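Local coordinates for protein A151R (PDB 7CMA) that is a non-structural protein of African swine fever virus that binds a zinc ion and whose biochemical role is not firmly established, at residues H109-Y112 against C116-D119. Sequence-based numbering, arbitrary orientation.
Sequences HTNY and CIKD. With ZN (zinc ion), chain C.
His109 and Cys116 meet at a zinc ion, which ties the end of strand 107-109 to the loop that leads into helix 120-123. The imidazole binds through ND1, with His109 ND1 2.2 Å from the zinc, and the thiolate closes in from the other segment with Cys116 SG at 2.3 Å. Cys139 and Cys142 complete the site of three cysteines and one histidine. CG of His109 and SG of Cys116 each lie anti to their own carbonyl carbon, a torsion that swings both metal-binding groups toward the zinc between the segments. The CB of Cys116 comes obliquely to the ring, 3.5 Å from His109 ND1. Ile117 crosses the histidine side chain at about a right angle and lays its CD1 methyl over one ring face, 4.0 Å from the centroid, a CH-pi contact displaced toward the rim. With ND1 on the zinc and NE2 hydrogen-bonded to the backbone O of Glu104, the imidazole is held at both nitrogens, which should restrict its rotation about CB-CG.

Beside the site, the Asn111 carboxamide is hydrogen-bonded to the backbone of Ile117 through both of its polar atoms. Ile117 N donates to Asn111 OD1 at 2.8 Å, meeting a lone pair in the carbonyl plane, while Asn111 ND2 gives a 2.7 Å bond to Ile117 O, which lies 19° out of the amide plane. Asn111 does not touch the metal, but by gripping the residue after Cys116 it is likely to steady the chain there. The zinc bonds and these two amide bonds together close the loop, consistent with a structural zinc site.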
loop_
_atom_site.group_PDB
_atom_site.type_symbol
_atom_site.label_atom_id
_atom_site.label_comp_id
_atom_site.label_asym_id
_atom_site.label_seq_id
_atom_site.Cartn_x
_atom_site.Cartn_y
_atom_site.Cartn_z
ATOM N N HIS A 109 -12.563 25.250 5.909
ATOM C CA HIS A 109 -11.739 24.831 7.068
ATOM C C HIS A 109 -12.543 24.218 8.203
ATOM O O HIS A 109 -13.669 24.663 8.437
ATOM C CB HIS A 109 -10.973 26.043 7.624
ATOM C CG HIS A 109 -10.150 26.798 6.636
ATOM N ND1 HIS A 109 -8.793 26.603 6.513
ATOM C CD2 HIS A 109 -10.472 27.769 5.757
ATOM C CE1 HIS A 109 -8.319 27.406 5.584
ATOM N NE2 HIS A 109 -9.328 28.128 5.107
ATOM N N THR A 110 -11.955 23.238 8.873
ATOM C CA THR A 110 -12.559 22.611 10.077
ATOM C C THR A 110 -11.771 23.042 11.322
ATOM O O THR A 110 -12.313 22.892 12.438
ATOM C CB THR A 110 -12.580 21.081 9.947
ATOM O OG1 THR A 110 -11.260 20.676 9.589
ATOM C CG2 THR A 110 -13.567 20.584 8.912
ATOM N N ASN A 111 -10.488 23.358 11.145
ATOM C CA ASN A 111 -9.541 23.688 12.246
ATOM C C ASN A 111 -9.239 22.422 13.062
ATOM O O ASN A 111 -8.902 22.564 14.242
ATOM C CB ASN A 111 -10.094 24.797 13.151
ATOM C CG ASN A 111 -9.510 26.160 12.845
ATOM O OD1 ASN A 111 -9.274 26.486 11.686
ATOM N ND2 ASN A 111 -9.264 26.958 13.875
ATOM N N TYR A 112 -9.450 21.232 12.480
ATOM C CA TYR A 112 -9.248 19.934 13.186
ATOM C C TYR A 112 -7.754 19.713 13.451
ATOM O O TYR A 112 -7.408 19.436 14.602
ATOM C CB TYR A 112 -9.839 18.763 12.390
ATOM C CG TYR A 112 -11.334 18.597 12.518
ATOM C CD1 TYR A 112 -12.021 19.091 13.613
ATOM C CD2 TYR A 112 -12.071 17.975 11.521
ATOM C CE1 TYR A 112 -13.397 18.969 13.719
ATOM C CE2 TYR A 112 -13.442 17.811 11.631
ATOM C CZ TYR A 112 -14.109 18.322 12.727
ATOM O OH TYR A 112 -15.461 18.186 12.827
ATOM N N CYS A 116 -6.242 26.989 11.619
ATOM C CA CYS A 116 -6.142 27.897 10.454
ATOM C C CYS A 116 -6.963 29.159 10.737
ATOM O O CYS A 116 -6.536 30.235 10.312
ATOM C CB CYS A 116 -6.708 27.178 9.236
ATOM S SG CYS A 116 -5.573 25.994 8.472
ATOM N N ILE A 117 -8.075 29.024 11.458
ATOM C CA ILE A 117 -9.003 30.164 11.680
ATOM C C ILE A 117 -9.048 30.575 13.158
ATOM O O ILE A 117 -9.109 29.694 14.010
ATOM C CB ILE A 117 -10.404 29.791 11.162
ATOM C CG1 ILE A 117 -10.367 29.244 9.733
ATOM C CG2 ILE A 117 -11.368 30.954 11.299
ATOM C CD1 ILE A 117 -9.761 30.184 8.720
ATOM N N LYS A 118 -9.041 31.879 13.437
ATOM C CA LYS A 118 -9.131 32.421 14.823
ATOM C C LYS A 118 -10.591 32.791 15.128
ATOM O O LYS A 118 -11.369 32.943 14.170
ATOM C CB LYS A 118 -8.187 33.617 14.988
ATOM C CG LYS A 118 -8.536 34.847 14.160
ATOM C CD LYS A 118 -8.370 36.154 14.916
ATOM C CE LYS A 118 -9.584 37.055 14.825
ATOM N NZ LYS A 118 -9.908 37.674 16.133
ATOM N N ASP A 119 -10.981 32.724 16.405
ATOM C CA ASP A 119 -12.391 32.851 16.868
ATOM C C ASP A 119 -13.278 31.942 16.008
ATOM O O ASP A 119 -14.462 32.287 15.804
ATOM C CB ASP A 119 -12.860 34.309 16.817
ATOM C CG ASP A 119 -14.094 34.593 17.657
ATOM O OD1 ASP A 119 -14.247 33.948 18.713
ATOM O OD2 ASP A 119 -14.883 35.472 17.258
HETATM ZN ZN ZN C . -7.281 25.138 7.253
#